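Local structure of phosphotriesterase, putative (4J35) at residues Gln4-Ala9 and Thr135-Gly140; Gln62-Ala67 and Thr86-Leu91; His204-Thr209 and Phe226-Leu231. The protein probably hydrolyses lactones and, in this engineered form, organophosphates, using a pair of divalent metal ions, here cobalt, held in a TIM barrel. The protein carries 7 engineered substitutions. All blocks are in the same frame, centred on the assembly; numbering follows the deposited sequence.

Contact 1 of 3, residues Gln4-Ala9 and Thr135-Gly140; sequences QTVTGA and TGIRAG
The Gln4 side-chain amide lies over one face of the Arg138 guanidinium, its CD displaced toward the rim and 3.4 Å from Arg138 NH1. The two planes are 25° apart, so this is a stack and not an in-plane pairing; Gln4 OE1 meets NH1 at a poor angle and makes no hydrogen bond with it. In Gln4, CG is anti to the backbone N (chi1 -162°), which puts it 3.6 Å from Arg138 CB; the bend at chi2 then turns CD over the guanidinium. Arg138 NE is engaged elsewhere, donating to Val128 O. Further along, Val6 CB rests on Ile137 CG2 at 3.8 Å, while Gly140 CA approaches Gln4 O at 3.4 Å in a CA-H...O contact.

The hairpin of strands 3-5 and 8-10, which reverses through a type I turn from Thr5 to Gly8, lies against the loop between helices 116-129 and 153-169. Of the three waters between the segments, the most connected accepts from Gln4 NE2 and Arg138 N and donates to Thr5 O, 2.9 Å away. With no direct hydrogen bond across, the polar coupling of these two segments runs through bound water, beside one stack and one apolar touch.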
# COMPACT_ATOMS: atom_id res chain seq x y z
N GLN A 4 -4.26 12.68 6.61
CA GLN A 4 -3.62 13.69 5.78
C GLN A 4 -3.62 13.23 4.32
O GLN A 4 -2.90 12.32 3.96
CB GLN A 4 -2.19 13.93 6.27
CG GLN A 4 -1.60 15.23 5.77
CD GLN A 4 -2.37 16.45 6.23
OE1 GLN A 4 -3.02 16.45 7.29
NE2 GLN A 4 -2.32 17.51 5.44
N THR A 5 -4.44 13.87 3.48
CA THR A 5 -4.50 13.54 2.06
C THR A 5 -3.72 14.57 1.28
O THR A 5 -3.25 15.56 1.84
CB THR A 5 -5.94 13.53 1.50
OG1 THR A 5 -6.35 14.86 1.18
CG2 THR A 5 -6.89 12.91 2.47
N VAL A 6 -3.56 14.35 -0.01
CA VAL A 6 -2.76 15.24 -0.84
C VAL A 6 -3.51 16.56 -1.11
O VAL A 6 -2.91 17.51 -1.63
CB VAL A 6 -2.34 14.55 -2.19
CG1 VAL A 6 -1.53 13.28 -1.91
CG2 VAL A 6 -3.56 14.23 -3.05
N THR A 7 -4.79 16.63 -0.76
CA THR A 7 -5.53 17.89 -0.81
C THR A 7 -5.83 18.49 0.57
O THR A 7 -6.67 19.38 0.69
CB THR A 7 -6.89 17.73 -1.52
OG1 THR A 7 -7.64 16.68 -0.90
CG2 THR A 7 -6.71 17.45 -3.00
N GLY A 8 -5.15 18.00 1.61
CA GLY A 8 -5.35 18.53 2.95
C GLY A 8 -5.95 17.50 3.89
O GLY A 8 -6.25 16.39 3.48
N ALA A 9 -6.14 17.89 5.15
CA ALA A 9 -6.65 16.97 6.16
C ALA A 9 -8.13 16.68 5.94
O ALA A 9 -8.87 17.54 5.47
CB ALA A 9 -6.44 17.56 7.54
N THR A 135 6.58 21.26 -1.47
CA THR A 135 5.25 21.56 -2.02
C THR A 135 4.17 21.82 -0.98
O THR A 135 3.13 22.38 -1.31
CB THR A 135 4.71 20.41 -2.85
OG1 THR A 135 4.52 19.27 -2.01
CG2 THR A 135 5.67 20.06 -3.98
N GLY A 136 4.40 21.39 0.25
CA GLY A 136 3.37 21.49 1.27
C GLY A 136 2.40 20.33 1.23
O GLY A 136 1.46 20.25 2.02
N ILE A 137 2.61 19.40 0.30
CA ILE A 137 1.80 18.19 0.29
C ILE A 137 2.41 17.20 1.27
O ILE A 137 3.58 16.83 1.12
CB ILE A 137 1.76 17.57 -1.10
CG1 ILE A 137 1.30 18.62 -2.11
CG2 ILE A 137 0.85 16.37 -1.12
CD1 ILE A 137 1.24 18.12 -3.52
N ARG A 138 1.64 16.77 2.26
CA ARG A 138 2.16 15.86 3.27
C ARG A 138 1.83 14.39 3.00
O ARG A 138 0.77 14.07 2.47
CB ARG A 138 1.68 16.28 4.66
CG ARG A 138 2.26 17.64 5.09
CD ARG A 138 1.35 18.33 6.11
NE ARG A 138 1.25 17.58 7.36
CZ ARG A 138 0.32 17.78 8.29
NH1 ARG A 138 -0.62 18.69 8.11
NH2 ARG A 138 0.33 17.05 9.40
N ALA A 139 2.77 13.51 3.36
CA ALA A 139 2.52 12.08 3.33
C ALA A 139 1.54 11.71 4.44
O ALA A 139 1.63 12.23 5.54
CB ALA A 139 3.82 11.31 3.49
N GLY A 140 0.62 10.80 4.15
CA GLY A 140 -0.40 10.39 5.12
C GLY A 140 -0.16 9.01 5.69
O GLY A 140 -0.85 8.58 6.63
O HOH W 1 -2.69 10.45 7.64
O HOH W 2 -1.14 12.50 1.63
O HOH W 3 -1.14 17.37 2.60

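Contact 2 of 3, residues Gln62-Ala67 and Thr86-Leu91; sequences QTVVDA and TGLQIL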
# COMPACT_ATOMS: atom_id res chain seq x y z
N GLN A 62 -14.35 6.29 -2.07
CA GLN A 62 -14.05 7.71 -1.92
C GLN A 62 -12.60 8.04 -1.60
O GLN A 62 -12.21 9.22 -1.66
CB GLN A 62 -14.92 8.31 -0.82
CG GLN A 62 -16.41 8.30 -1.20
CD GLN A 62 -17.26 8.71 -0.06
OE1 GLN A 62 -17.93 7.87 0.55
NE2 GLN A 62 -17.25 10.00 0.26
N THR A 63 -11.82 7.03 -1.23
CA THR A 63 -10.41 7.23 -0.90
C THR A 63 -9.55 6.08 -1.36
O THR A 63 -9.96 4.92 -1.32
CB THR A 63 -10.25 7.33 0.63
OG1 THR A 63 -11.16 8.30 1.15
CG2 THR A 63 -8.81 7.68 1.04
N VAL A 64 -8.35 6.41 -1.82
CA VAL A 64 -7.32 5.44 -2.15
C VAL A 64 -6.04 5.83 -1.38
O VAL A 64 -5.71 7.01 -1.28
CB VAL A 64 -6.99 5.43 -3.65
CG1 VAL A 64 -5.71 4.67 -3.94
CG2 VAL A 64 -8.12 4.85 -4.44
N VAL A 65 -5.35 4.84 -0.84
CA VAL A 65 -4.03 5.04 -0.24
C VAL A 65 -2.99 4.67 -1.28
O VAL A 65 -2.86 3.52 -1.69
CB VAL A 65 -3.85 4.19 1.02
CG1 VAL A 65 -2.47 4.32 1.60
CG2 VAL A 65 -4.90 4.61 2.06
N ASP A 66 -2.29 5.67 -1.77
CA ASP A 66 -1.22 5.42 -2.71
C ASP A 66 0.03 5.02 -1.96
O ASP A 66 0.58 5.83 -1.18
CB ASP A 66 -0.96 6.65 -3.54
CG ASP A 66 0.06 6.39 -4.63
OD1 ASP A 66 1.26 6.28 -4.35
OD2 ASP A 66 -0.33 6.30 -5.80
N ALA A 67 0.53 3.81 -2.23
CA ALA A 67 1.62 3.22 -1.42
C ALA A 67 2.99 3.36 -2.08
O ALA A 67 3.96 2.74 -1.68
CB ALA A 67 1.32 1.76 -1.20
N THR A 86 -11.18 15.06 -9.75
CA THR A 86 -12.24 14.06 -9.65
C THR A 86 -12.99 14.05 -8.33
O THR A 86 -14.12 13.54 -8.26
CB THR A 86 -11.67 12.66 -9.83
OG1 THR A 86 -10.75 12.40 -8.76
CG2 THR A 86 -10.94 12.56 -11.15
N GLY A 87 -12.36 14.56 -7.28
CA GLY A 87 -12.92 14.48 -5.95
C GLY A 87 -12.53 13.22 -5.21
O GLY A 87 -12.89 13.05 -4.06
N LEU A 88 -11.79 12.33 -5.86
CA LEU A 88 -11.26 11.15 -5.18
C LEU A 88 -10.18 11.59 -4.18
O LEU A 88 -9.27 12.34 -4.53
CB LEU A 88 -10.66 10.16 -6.18
CG LEU A 88 -10.13 8.86 -5.56
CD1 LEU A 88 -11.31 7.97 -5.21
CD2 LEU A 88 -9.19 8.16 -6.44
N GLN A 89 -10.30 11.14 -2.94
CA GLN A 89 -9.32 11.45 -1.91
C GLN A 89 -8.14 10.48 -2.02
O GLN A 89 -8.34 9.27 -2.18
CB GLN A 89 -9.98 11.37 -0.52
CG GLN A 89 -10.96 12.54 -0.31
CD GLN A 89 -11.93 12.39 0.86
OE1 GLN A 89 -12.26 11.29 1.31
NE2 GLN A 89 -12.40 13.53 1.35
N ILE A 90 -6.93 11.04 -1.94
CA ILE A 90 -5.70 10.26 -2.11
C ILE A 90 -4.72 10.54 -0.98
O ILE A 90 -4.39 11.69 -0.69
CB ILE A 90 -5.05 10.51 -3.48
CG1 ILE A 90 -6.07 10.25 -4.61
CG2 ILE A 90 -3.81 9.63 -3.65
CD1 ILE A 90 -5.54 10.48 -6.09
N LEU A 91 -4.27 9.49 -0.32
CA LEU A 91 -3.19 9.65 0.65
C LEU A 91 -1.91 9.21 -0.05
O LEU A 91 -1.96 8.28 -0.82
CB LEU A 91 -3.41 8.77 1.88
CG LEU A 91 -4.40 9.18 2.98
CD1 LEU A 91 -5.83 9.06 2.53
CD2 LEU A 91 -4.15 8.33 4.22
O HOH W 4 -14.04 11.35 -2.37
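Gln62 O accepts from Gln89 N at 3.0 Å, the first of four backbone hydrogen bonds between the segments. Val64 is gripped through both its polar atoms: its N donates to Gln89 O (2.9 Å), and its O accepts from Leu91 N. Asp66 N then closes the series on Leu91 O at 2.8 Å. Gln62 O also takes a bond from a water that donates to Gly87 O, 2.7 Å from it. Two CA-H...O contacts lie among these bonds, Thr63 CA to Gln89 O and Ile90 CA to Val64 O.

Residues 62-66 and 89-91 run 21° apart in direction, their axes approaching to 4.7 Å. This is the parallel pairing expected of a beta-alpha-beta unit of the TIM barrel, here strand 61-66, helix 76-86 and strand 89-91.

Apolar contacts divide between the two faces of the sheet. On the face carrying Thr63, Val65 and Leu91, Thr63 OG1 is anti to the carbonyl carbon (chi1 -52°) and bonded to Leu15 O; this leaves CG2 anti to the backbone N, where it meets Leu91 CD1 at 3.6 Å. On the other, Val64 CG2 packs against Leu88 CD2 at 4.0 Å.

Among polar side groups, the Asp66 carboxylate turns away from the neighbouring strand: OD1 bonds to Thr68 OG1 and OD2 to Val24 N.

Contact 3 of 3, residues His204-Thr209 and Phe226-Leu231; sequences HMDGNT and FDRIGL. With CO (cobalt (II) ion), chain B.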
# COMPACT_ATOMS: atom_id res chain seq x y z
N HIS A 204 0.51 -7.29 1.71
CA HIS A 204 0.71 -8.44 0.84
C HIS A 204 0.58 -9.78 1.57
O HIS A 204 1.23 -10.77 1.20
CB HIS A 204 2.06 -8.33 0.09
CG HIS A 204 2.28 -7.03 -0.62
ND1 HIS A 204 1.26 -6.22 -1.08
CD2 HIS A 204 3.43 -6.39 -0.97
CE1 HIS A 204 1.77 -5.16 -1.68
NE2 HIS A 204 3.08 -5.23 -1.62
N MET A 205 -0.31 -9.82 2.56
CA MET A 205 -0.51 -11.03 3.35
C MET A 205 -1.29 -12.07 2.62
O MET A 205 -1.34 -13.21 3.04
CB MET A 205 -1.14 -10.68 4.70
CG MET A 205 -0.19 -9.95 5.59
SD MET A 205 1.08 -11.06 6.32
CE MET A 205 0.00 -12.20 7.18
N ASP A 206 -1.88 -11.69 1.48
CA ASP A 206 -2.53 -12.67 0.64
C ASP A 206 -1.52 -13.52 -0.11
O ASP A 206 -1.88 -14.52 -0.73
CB ASP A 206 -3.48 -11.98 -0.33
CG ASP A 206 -2.86 -10.80 -1.05
OD1 ASP A 206 -1.90 -10.18 -0.55
OD2 ASP A 206 -3.35 -10.46 -2.15
N GLY A 207 -0.26 -13.13 -0.07
CA GLY A 207 0.79 -13.89 -0.72
C GLY A 207 1.08 -15.23 -0.06
O GLY A 207 1.86 -16.02 -0.59
N ASN A 208 0.49 -15.48 1.10
CA ASN A 208 0.68 -16.75 1.78
C ASN A 208 -0.68 -17.41 1.98
O ASN A 208 -1.66 -16.75 2.34
CB ASN A 208 1.43 -16.52 3.10
CG ASN A 208 1.88 -17.82 3.76
OD1 ASN A 208 1.10 -18.76 3.90
ND2 ASN A 208 3.14 -17.87 4.19
N THR A 209 -0.77 -18.70 1.68
CA THR A 209 -2.06 -19.41 1.73
C THR A 209 -2.23 -20.28 2.98
O THR A 209 -3.18 -21.07 3.06
CB THR A 209 -2.27 -20.32 0.51
OG1 THR A 209 -1.17 -21.24 0.40
CG2 THR A 209 -2.38 -19.50 -0.78
N PHE A 226 -4.98 -8.18 2.40
CA PHE A 226 -4.97 -9.01 1.22
C PHE A 226 -5.05 -7.96 0.12
O PHE A 226 -6.15 -7.54 -0.27
CB PHE A 226 -6.22 -9.91 1.24
CG PHE A 226 -6.13 -11.06 2.23
CD1 PHE A 226 -6.01 -10.84 3.59
CD2 PHE A 226 -6.18 -12.36 1.77
CE1 PHE A 226 -5.95 -11.89 4.45
CE2 PHE A 226 -6.11 -13.41 2.62
CZ PHE A 226 -5.98 -13.19 3.98
N ASP A 227 -3.89 -7.45 -0.30
CA ASP A 227 -3.90 -6.25 -1.10
C ASP A 227 -3.33 -6.39 -2.52
O ASP A 227 -3.03 -5.38 -3.15
CB ASP A 227 -3.21 -5.11 -0.37
CG ASP A 227 -1.80 -5.47 0.08
OD1 ASP A 227 -1.25 -6.47 -0.42
OD2 ASP A 227 -1.26 -4.79 0.97
N ARG A 228 -3.19 -7.62 -3.00
CA ARG A 228 -2.84 -7.83 -4.42
C ARG A 228 -3.93 -8.67 -5.11
O ARG A 228 -3.65 -9.50 -5.99
CB ARG A 228 -1.47 -8.49 -4.54
CG ARG A 228 -0.45 -7.90 -3.56
CD ARG A 228 0.94 -8.41 -3.77
NE ARG A 228 1.61 -7.70 -4.85
CZ ARG A 228 2.84 -7.97 -5.27
NH1 ARG A 228 3.56 -8.91 -4.67
NH2 ARG A 228 3.35 -7.28 -6.29
N ILE A 229 -5.17 -8.45 -4.69
CA ILE A 229 -6.30 -9.22 -5.19
C ILE A 229 -6.43 -8.91 -6.68
O ILE A 229 -6.45 -7.76 -7.08
CB ILE A 229 -7.62 -8.88 -4.46
CG1 ILE A 229 -7.49 -9.23 -2.95
CG2 ILE A 229 -8.79 -9.66 -5.05
CD1 ILE A 229 -8.69 -8.83 -2.12
N GLY A 230 -6.46 -9.97 -7.47
CA GLY A 230 -6.52 -9.85 -8.94
C GLY A 230 -5.21 -10.26 -9.61
O GLY A 230 -5.21 -10.58 -10.80
N LEU A 231 -4.10 -10.27 -8.86
CA LEU A 231 -2.81 -10.68 -9.42
C LEU A 231 -2.60 -12.17 -9.14
O LEU A 231 -2.24 -12.56 -8.04
CB LEU A 231 -1.68 -9.84 -8.81
CG LEU A 231 -0.25 -10.03 -9.34
CD1 LEU A 231 -0.23 -9.76 -10.84
CD2 LEU A 231 0.70 -9.08 -8.59
CO CO B . 4.52 -4.09 -2.43
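One face of the His204 imidazole is covered by Arg228, whose CD stands 3.8 Å from the ring centroid, a CH-pi contact. The guanidinium beyond stacks on the same ring, centres 4.5 Å apart and planes at 28°, with its NE salt-bridged to Asp264. At the ring edge, near its plane, Asp227 OD1 takes the ND1 hydrogen at 2.6 Å, while NE2 binds a cobalt ion at 2.0 Å. The carboxylate is turned 71° from the ring, and ND1 meets OD1 from above the carboxylate plane. Asp227 also receives His204 N: OD2 on its syn side at 3.2 Å, OD1 only weakly. Thus ring and backbone are both tied to one carboxylate, a second-shell group that fixes the ring's rotation and would be expected to make NE2 a stronger metal donor.

Residues 204-209 follow strand 200-202 and include a short 3-10 turn at 205-207; residues 226-231 run from the end of strand 223-226 into a loop. Both lie at C-terminal ends of barrel strands, where TIM-barrel hydrolases of this superfamily carry their metal site. His176 and the modified Lys143 also bind this cobalt ion.

Asp206 OD2 accepts from Arg228 N on the syn side (3.0 Å) and is salt-bridged to Arg243; its CB sits 3.4 Å from Phe226 CD2.

In the fold
Contacts 1 and 2 are direct neighbours, their centres 11 Å apart. Strand 89-91 links them: the Val6 N to Ile90 O distance of 2.9 Å indicates a probable hydrogen bond, and Thr5 CG2 reaches Leu91 CD1 at 4.0 Å. Contact 3 lies on the opposite side of the chain's centre from contact 1, with nearest atoms about 15 Å apart, but only about 7 Å from contact 2 at nearest atoms. Their relation to the cobalt pair is graded. Contact 3 supplies His204 as a ligand; in contact 2 the Asp66 side chain is about 8 Å from a cobalt ion and about 5 Å from the side chain of His23; contact 1 lies away from the metal site.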